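Fimbrial subunit CupB6 (Pseudomonas aeruginosa, PDB 5CYL) probably serves as the adhesive tip of a chaperone-usher pilus, mediating bacterial attachment linked to biofilm formation. Local coordinates at residues Leu8-Asp13 with Gly180-Pro185; Leu43-Lys48 with Gly117-Asp122; Ile87-Gln92 with His106-Arg111. All blocks are in the same frame, centred on the assembly; numbering follows the deposited sequence.

Interaction 1 of 3, residues Leu8-Asp13 with Gly180-Pro185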
loop_
_atom_site.group_PDB
_atom_site.type_symbol
_atom_site.label_atom_id
_atom_site.label_comp_id
_atom_site.label_asym_id
_atom_site.label_seq_id
_atom_site.Cartn_x
_atom_site.Cartn_y
_atom_site.Cartn_z
ATOM N N LEU A 8 24.156 35.086 13.152
ATOM C CA LEU A 8 23.802 35.899 11.995
ATOM C C LEU A 8 23.709 35.030 10.747
ATOM O O LEU A 8 24.394 34.017 10.643
ATOM C CB LEU A 8 24.869 36.970 11.757
ATOM C CG LEU A 8 25.032 38.158 12.708
ATOM C CD1 LEU A 8 24.530 39.432 12.049
ATOM C CD2 LEU A 8 24.324 37.923 14.030
ATOM N N ASN A 9 22.875 35.441 9.795
ATOM C CA ASN A 9 22.823 34.795 8.481
ATOM C C ASN A 9 22.604 33.283 8.502
ATOM O O ASN A 9 23.325 32.538 7.841
ATOM C CB ASN A 9 24.074 35.130 7.672
ATOM C CG ASN A 9 24.377 36.611 7.660
ATOM O OD1 ASN A 9 25.531 37.019 7.768
ATOM N ND2 ASN A 9 23.339 37.428 7.530
ATOM N N CYS A 10 21.627 32.836 9.279
ATOM C CA CYS A 10 21.371 31.414 9.438
ATOM C C CYS A 10 21.008 30.744 8.149
ATOM O O CYS A 10 20.388 31.354 7.291
ATOM C CB CYS A 10 20.251 31.193 10.415
ATOM S SG CYS A 10 20.847 31.302 12.115
ATOM N N SER A 11 21.424 29.500 7.988
ATOM C CA SER A 11 20.984 28.703 6.861
ATOM C C SER A 11 20.953 27.229 7.270
ATOM O O SER A 11 21.746 26.766 8.126
ATOM C CB SER A 11 21.888 28.911 5.648
ATOM O OG SER A 11 22.990 28.042 5.703
ATOM N N PHE A 12 20.063 26.475 6.650
ATOM C CA PHE A 12 19.921 25.059 6.973
ATOM C C PHE A 12 20.437 24.269 5.803
ATOM O O PHE A 12 20.086 24.603 4.679
ATOM C CB PHE A 12 18.464 24.747 7.173
ATOM C CG PHE A 12 17.951 25.033 8.542
ATOM C CD1 PHE A 12 18.214 24.150 9.584
ATOM C CD2 PHE A 12 17.094 26.109 8.772
ATOM C CE1 PHE A 12 17.695 24.388 10.862
ATOM C CE2 PHE A 12 16.562 26.352 10.031
ATOM C CZ PHE A 12 16.860 25.486 11.084
ATOM N N ASP A 13 21.263 23.248 6.023
ATOM C CA ASP A 13 21.784 22.461 4.891
ATOM C C ASP A 13 21.777 20.978 5.148
ATOM O O ASP A 13 21.943 20.545 6.274
ATOM C CB ASP A 13 23.191 22.914 4.518
ATOM C CG ASP A 13 23.230 24.345 3.957
ATOM O OD1 ASP A 13 22.687 24.611 2.868
ATOM O OD2 ASP A 13 23.844 25.213 4.601
ATOM N N GLY A 180 21.243 41.411 10.075
ATOM C CA GLY A 180 21.382 39.976 9.761
ATOM C C GLY A 180 21.148 38.972 10.902
ATOM O O GLY A 180 21.468 37.773 10.769
ATOM N N VAL A 181 20.596 39.434 12.021
ATOM C CA VAL A 181 20.246 38.524 13.113
ATOM C C VAL A 181 19.384 37.426 12.550
ATOM O O VAL A 181 18.562 37.692 11.692
ATOM C CB VAL A 181 19.397 39.192 14.198
ATOM C CG1 VAL A 181 19.047 38.191 15.255
ATOM C CG2 VAL A 181 20.133 40.310 14.853
ATOM N N CYS A 182 19.565 36.214 13.067
ATOM C CA CYS A 182 18.755 35.048 12.679
ATOM C C CYS A 182 17.258 35.211 13.038
ATOM O O CYS A 182 16.892 35.021 14.203
ATOM C CB CYS A 182 19.310 33.763 13.333
ATOM S SG CYS A 182 20.905 33.266 12.665
ATOM N N ARG A 183 16.395 35.490 12.052
ATOM C CA ARG A 183 14.945 35.593 12.331
ATOM C C ARG A 183 13.998 34.978 11.292
ATOM O O ARG A 183 12.819 34.815 11.570
ATOM C CB ARG A 183 14.504 37.049 12.501
ATOM C CG ARG A 183 15.502 38.041 13.042
ATOM C CD ARG A 183 15.162 38.525 14.434
ATOM N NE ARG A 183 15.944 37.775 15.390
ATOM C CZ ARG A 183 16.421 38.272 16.513
ATOM N NH1 ARG A 183 16.214 39.544 16.818
ATOM N NH2 ARG A 183 17.125 37.488 17.313
ATOM N N LYS A 184 14.469 34.709 10.079
ATOM C CA LYS A 184 13.571 34.337 8.963
ATOM C C LYS A 184 13.379 32.809 8.953
ATOM O O LYS A 184 14.277 32.053 9.372
ATOM C CB LYS A 184 14.047 34.915 7.614
ATOM N N PRO A 185 12.193 32.342 8.529
ATOM C CA PRO A 185 11.973 30.894 8.556
ATOM C C PRO A 185 12.500 30.146 7.332
ATOM O O PRO A 185 12.725 30.736 6.309
ATOM C CB PRO A 185 10.452 30.792 8.575
ATOM C CG PRO A 185 10.021 31.977 7.778
ATOM C CD PRO A 185 10.978 33.084 8.139
#
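Cys10 and Cys182 are joined by a disulfide that ties strand 6-22 in one sheet of the N-terminal beta sandwich to the loop leading into strand 185-189 of the other sheet. The two half-cystines approach in the same manner: each SG lies anti to its own carbonyl carbon, beside the backbone N (chi1 -81° in Cys10, -69° in Cys182). The torsion about the S-S bond is 88°, close to the 90° that disulfides prefer.

Beside the disulfide the backbones meet once, in a single bridge between Leu8 and Val181. Asn9 N donates to Gly180 O at 2.9 Å. The same oxygen is approached by Leu8 CA at 3.2 Å, so Gly180 O takes both a hydrogen bond and a CA-H...O contact. Leu8 packs its branch against the glycine backbone, CD1 standing 3.6 Å from Gly180 C. Gly180 itself has a positive phi.

Cys10 also touches Tyr47 of the neighbouring strand 35-50 and Ala156 of strand 151-160 in the facing sheet. Following the loop onward, Arg183 NE turns back to Cys182 O at 3.1 Å, from above the carbonyl plane.

Interaction 2 of 3, residues Leu43-Lys48 with Gly117-Asp122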
loop_
_atom_site.group_PDB
_atom_site.type_symbol
_atom_site.label_atom_id
_atom_site.label_comp_id
_atom_site.label_asym_id
_atom_site.label_seq_id
_atom_site.Cartn_x
_atom_site.Cartn_y
_atom_site.Cartn_z
ATOM N N LEU A 43 20.148 17.900 9.955
ATOM C CA LEU A 43 20.451 19.108 9.161
ATOM C C LEU A 43 21.638 19.885 9.752
ATOM O O LEU A 43 21.775 19.949 10.971
ATOM C CB LEU A 43 19.232 20.020 9.109
ATOM C CG LEU A 43 18.004 19.482 8.380
ATOM C CD1 LEU A 43 16.955 20.577 8.279
ATOM C CD2 LEU A 43 18.384 18.895 7.012
ATOM N N PHE A 44 22.500 20.443 8.911
ATOM C CA PHE A 44 23.517 21.383 9.394
ATOM C C PHE A 44 22.922 22.780 9.541
ATOM O O PHE A 44 22.311 23.326 8.591
ATOM C CB PHE A 44 24.680 21.436 8.429
ATOM C CG PHE A 44 25.556 20.231 8.465
ATOM C CD1 PHE A 44 26.192 19.852 9.638
ATOM C CD2 PHE A 44 25.810 19.505 7.300
ATOM C CE1 PHE A 44 27.045 18.752 9.647
ATOM C CE2 PHE A 44 26.653 18.395 7.303
ATOM C CZ PHE A 44 27.265 18.015 8.487
ATOM N N LEU A 45 23.098 23.362 10.712
ATOM C CA LEU A 45 22.732 24.756 10.896
ATOM C C LEU A 45 23.987 25.668 10.884
ATOM O O LEU A 45 24.852 25.557 11.725
ATOM C CB LEU A 45 21.896 24.925 12.151
ATOM C CG LEU A 45 21.286 26.307 12.422
ATOM C CD1 LEU A 45 20.709 26.997 11.186
ATOM C CD2 LEU A 45 20.219 26.177 13.512
ATOM N N ASN A 46 24.067 26.559 9.904
ATOM C CA ASN A 46 25.216 27.447 9.749
ATOM C C ASN A 46 24.860 28.908 9.933
ATOM O O ASN A 46 23.818 29.400 9.477
ATOM C CB ASN A 46 25.878 27.185 8.409
ATOM C CG ASN A 46 26.282 25.737 8.259
ATOM O OD1 ASN A 46 26.697 25.126 9.218
ATOM N ND2 ASN A 46 26.118 25.174 7.063
ATOM N N TYR A 47 25.743 29.582 10.650
ATOM C CA TYR A 47 25.554 30.990 10.974
ATOM C C TYR A 47 26.924 31.558 11.170
ATOM O O TYR A 47 27.870 30.822 11.413
ATOM C CB TYR A 47 24.750 31.129 12.256
ATOM C CG TYR A 47 25.431 30.469 13.441
ATOM C CD1 TYR A 47 25.546 29.094 13.511
ATOM C CD2 TYR A 47 25.942 31.214 14.490
ATOM C CE1 TYR A 47 26.156 28.467 14.591
ATOM C CE2 TYR A 47 26.557 30.603 15.571
ATOM C CZ TYR A 47 26.661 29.230 15.614
ATOM O OH TYR A 47 27.250 28.607 16.678
ATOM N N LYS A 48 27.034 32.866 11.052
ATOM C CA LYS A 48 28.341 33.506 11.274
ATOM C C LYS A 48 28.331 34.107 12.643
ATOM O O LYS A 48 27.346 34.811 12.949
ATOM C CB LYS A 48 28.630 34.593 10.264
ATOM N N GLY A 117 30.357 28.571 14.371
ATOM C CA GLY A 117 29.291 28.976 13.433
ATOM C C GLY A 117 28.658 27.764 12.758
ATOM O O GLY A 117 28.066 27.841 11.660
ATOM N N SER A 118 28.778 26.635 13.450
ATOM C CA SER A 118 28.250 25.394 12.964
ATOM C C SER A 118 27.626 24.561 14.065
ATOM O O SER A 118 28.195 24.360 15.128
ATOM C CB SER A 118 29.375 24.616 12.327
ATOM O OG SER A 118 28.867 23.858 11.282
ATOM N N THR A 119 26.440 24.061 13.773
ATOM C CA THR A 119 25.757 23.127 14.649
ATOM C C THR A 119 24.801 22.230 13.853
ATOM O O THR A 119 24.604 22.438 12.665
ATOM C CB THR A 119 24.992 23.864 15.757
ATOM O OG1 THR A 119 24.591 22.923 16.734
ATOM C CG2 THR A 119 23.768 24.617 15.224
ATOM N N THR A 120 24.208 21.237 14.503
ATOM C CA THR A 120 23.245 20.372 13.809
ATOM C C THR A 120 21.824 20.507 14.397
ATOM O O THR A 120 21.658 20.802 15.566
ATOM C CB THR A 120 23.674 18.904 13.865
ATOM O OG1 THR A 120 23.601 18.484 15.224
ATOM C CG2 THR A 120 25.069 18.706 13.337
ATOM N N SER A 121 20.816 20.304 13.560
ATOM C CA SER A 121 19.435 20.094 13.998
ATOM C C SER A 121 19.011 18.640 13.677
ATOM O O SER A 121 19.192 18.180 12.537
ATOM C CB SER A 121 18.512 21.110 13.334
ATOM O OG SER A 121 17.268 21.191 14.032
ATOM N N ASP A 122 18.430 17.957 14.665
ATOM C CA ASP A 122 18.136 16.519 14.566
ATOM C C ASP A 122 16.649 16.203 14.672
ATOM O O ASP A 122 15.971 16.642 15.598
ATOM C CB ASP A 122 18.946 15.733 15.610
ATOM C CG ASP A 122 20.410 15.604 15.237
ATOM O OD1 ASP A 122 20.728 15.756 14.028
ATOM O OD2 ASP A 122 21.245 15.318 16.116
#
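Leu43-Lys48 and Gly117-Asp122 run antiparallel, their short axes approaching to 4.4 Å with 143° between the chain directions, a marked twist. Leu43 with Ser121 and Leu45 with Thr119 are hydrogen-bonded pairs, each closed by two reciprocal N-H...O bonds. Phe44 with Thr120 and Asn46 with Ser118 are the non-hydrogen-bonded pairs between and beyond them. At the end where the second strand begins, Tyr47 N donates to Gly117 O at 3.1 Å.

The side chains divide between two faces. On the inner one, Leu45 and Thr119 lie side by side and point the same way, with Leu45 CB 3.6 Å from the Thr119 methyl CG2. Leu43 and Ser121 occupy the same face. It is covered by the opposing sheet: Leu45 reaches Leu58 and Ala156, Leu43 touches Leu154, and Ser121 meets Ile60.

The outer face carries Phe44, Thr120, Asn46 and Ser118. Phe44 and Thr120 cross obliquely, CD1 of the ring approaching Thr120 CG2 at 4.0 Å. Ser118 OG donates to Asn46 OD1 over 3.3 Å.

Tyr47 makes a different contact. Its CG stands between the backbone N and the carbonyl carbon (chi1 60°), and the ring reaches across the second strand's start. Gly117 CA sits over one ring face in a CH-pi contact, 3.5 Å from the centroid and displaced toward the rim. The phenol is fixed at its far end by a hydrogen bond between OH and the backbone N of Ser114.

With strand 6-22 bonded along the other edge of Leu43-Lys48, the pairing forms part of a twisted antiparallel sheet whose buried face packs on a second sheet, the arrangement of a beta sandwich.

Interaction 3 of 3, residues Ile87-Gln92 with His106-Arg111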
loop_
_atom_site.group_PDB
_atom_site.type_symbol
_atom_site.label_atom_id
_atom_site.label_comp_id
_atom_site.label_asym_id
_atom_site.label_seq_id
_atom_site.Cartn_x
_atom_site.Cartn_y
_atom_site.Cartn_z
ATOM N N ILE A 87 6.469 14.796 11.926
ATOM C CA ILE A 87 7.910 15.063 12.098
ATOM C C ILE A 87 8.213 15.654 13.473
ATOM O O ILE A 87 7.557 16.554 13.948
ATOM C CB ILE A 87 8.475 15.952 10.987
ATOM C CG1 ILE A 87 9.999 16.014 11.109
ATOM C CG2 ILE A 87 7.824 17.337 10.986
ATOM C CD1 ILE A 87 10.716 16.541 9.885
ATOM N N SER A 88 9.210 15.081 14.123
ATOM C CA SER A 88 9.614 15.520 15.475
ATOM C C SER A 88 11.127 15.743 15.565
ATOM O O SER A 88 11.904 15.186 14.799
ATOM C CB SER A 88 9.109 14.560 16.541
ATOM O OG SER A 88 9.126 13.253 16.029
ATOM N N VAL A 89 11.527 16.585 16.516
ATOM C CA VAL A 89 12.960 16.880 16.739
ATOM C C VAL A 89 13.480 16.160 17.968
ATOM O O VAL A 89 12.806 16.151 18.997
ATOM C CB VAL A 89 13.236 18.380 16.874
ATOM C CG1 VAL A 89 12.592 19.151 15.728
ATOM C CG2 VAL A 89 12.711 18.907 18.177
ATOM N N ASP A 90 14.650 15.555 17.841
ATOM C CA ASP A 90 15.297 14.914 18.980
ATOM C C ASP A 90 16.053 15.994 19.700
ATOM O O ASP A 90 17.170 16.348 19.323
ATOM C CB ASP A 90 16.255 13.816 18.522
ATOM C CG ASP A 90 15.596 12.817 17.612
ATOM O OD1 ASP A 90 14.431 12.448 17.912
ATOM O OD2 ASP A 90 16.238 12.418 16.597
ATOM N N ALA A 91 15.431 16.516 20.738
ATOM C CA ALA A 91 15.996 17.642 21.499
ATOM C C ALA A 91 17.191 17.245 22.381
ATOM O O ALA A 91 17.267 16.114 22.872
ATOM C CB ALA A 91 14.921 18.307 22.338
ATOM N N GLN A 92 18.115 18.180 22.531
ATOM C CA GLN A 92 19.276 18.023 23.383
ATOM C C GLN A 92 18.897 17.694 24.836
ATOM O O GLN A 92 19.582 16.920 25.497
ATOM C CB GLN A 92 20.114 19.296 23.342
ATOM C CG GLN A 92 21.379 19.222 22.500
ATOM C CD GLN A 92 22.494 20.138 23.028
ATOM O OE1 GLN A 92 22.265 21.314 23.329
ATOM N NE2 GLN A 92 23.705 19.588 23.165
ATOM N N HIS A 106 6.936 26.971 17.501
ATOM C CA HIS A 106 7.145 26.554 18.903
ATOM C C HIS A 106 8.602 26.261 19.153
ATOM O O HIS A 106 9.310 25.802 18.247
ATOM C CB HIS A 106 6.330 25.311 19.223
ATOM C CG HIS A 106 4.900 25.594 19.560
ATOM N ND1 HIS A 106 4.231 24.946 20.579
ATOM C CD2 HIS A 106 4.020 26.482 19.040
ATOM C CE1 HIS A 106 2.993 25.402 20.649
ATOM N NE2 HIS A 106 2.844 26.343 19.737
ATOM N N ALA A 107 9.056 26.527 20.365
ATOM C CA ALA A 107 10.463 26.351 20.668
ATOM C C ALA A 107 10.723 24.905 21.058
ATOM O O ALA A 107 10.239 24.447 22.081
ATOM C CB ALA A 107 10.871 27.306 21.769
ATOM N N LEU A 108 11.498 24.211 20.228
ATOM C CA LEU A 108 11.678 22.769 20.409
ATOM C C LEU A 108 13.049 22.352 20.848
ATOM O O LEU A 108 13.220 21.249 21.354
ATOM C CB LEU A 108 11.297 22.000 19.149
ATOM C CG LEU A 108 9.888 22.370 18.679
ATOM C CD1 LEU A 108 9.650 21.808 17.287
ATOM C CD2 LEU A 108 8.803 21.987 19.684
ATOM N N ASP A 109 14.027 23.218 20.617
ATOM C CA ASP A 109 15.412 22.969 20.991
ATOM C C ASP A 109 16.142 24.299 21.067
ATOM O O ASP A 109 15.688 25.301 20.525
ATOM C CB ASP A 109 16.070 22.024 19.991
ATOM C CG ASP A 109 17.081 21.106 20.627
ATOM O OD1 ASP A 109 17.233 21.133 21.879
ATOM O OD2 ASP A 109 17.755 20.353 19.877
ATOM N N LYS A 110 17.258 24.299 21.769
ATOM C CA LYS A 110 18.195 25.428 21.759
ATOM C C LYS A 110 19.593 24.900 21.537
ATOM O O LYS A 110 19.858 23.732 21.770
ATOM C CB LYS A 110 18.085 26.255 23.027
ATOM C CG LYS A 110 17.449 25.530 24.189
ATOM C CD LYS A 110 17.182 26.436 25.399
ATOM C CE LYS A 110 16.517 27.749 25.017
ATOM N NZ LYS A 110 16.043 28.549 26.187
ATOM N N ARG A 111 20.462 25.756 21.030
ATOM C CA ARG A 111 21.863 25.399 20.786
ATOM C C ARG A 111 22.734 26.494 21.358
ATOM O O ARG A 111 22.476 27.680 21.120
ATOM C CB ARG A 111 22.131 25.245 19.296
ATOM C CG ARG A 111 21.668 23.930 18.705
ATOM C CD ARG A 111 22.414 22.767 19.304
ATOM N NE ARG A 111 22.032 21.500 18.707
ATOM C CZ ARG A 111 20.993 20.775 19.083
ATOM N NH1 ARG A 111 20.208 21.189 20.060
ATOM N NH2 ARG A 111 20.733 19.625 18.480
#
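Val89 opens the contact, its CG2 meeting Leu108 CB at 3.5 Å while the two side chains cross at about a right angle. With CG1 anti to the carbonyl carbon (chi1 -50°), CG2 falls between the backbone N and the carbonyl carbon and faces Leu108; this apolar touch comes near the end of strand 83-90. Past Asp90 the chain leaves the strand, and Ala91 lays its CB against Leu108 O, with Asp109 OD1 close by.

Gln92 makes the polar link. Its backbone N donates to Asp109 OD1 at 3.2 Å, meeting that oxygen on the syn side but 30° out of the carboxylate plane; a second bond, to OD2, is weak. The carboxylate is gripped from another direction by Arg111, whose NH1 forms a salt bridge with Asp109 OD2 at 2.6 Å, from above the carboxylate plane. NH1 also donates to Lys110 O, which lies in the guanidinium plane. The Gln92 side chain then passes over Arg111: CG lies over one guanidinium face, 3.3 Å from NH1, and the amide plane is turned 51° from it.

Leu108 and Asp109 both face Ile60, a classic beta bulge in strand 106-112. That strand edges the four-stranded sheet beside strand 56-65, whereas strand 83-90 lies between strands 96-98 and 118-129; the contact therefore joins the edge strand of one sheet to the end of an inner strand of the other.

All three contacts lie in the N-terminal sandwich, nested along the chain: interaction 1 encloses interaction 2, which encloses interaction 3. Interaction 2 joins neighbours within one sheet by regular backbone bonding, with one face buried and the other largely toward solvent. Interactions 1 and 3 bridge between sheets and are also partly buried: Leu8 and Cys182 are buried in 1 but Asn9 is exposed, and Val89, Leu108 and Asp109 are buried in 3 but Gln92 is exposed. The first relies on a covalent bond, the third on apolar packing and a backbone N-H given to a carboxylate that also holds a salt bridge within its own strand. Interaction 2 touches both others; centres of 1 and 3 are about 17 Å apart.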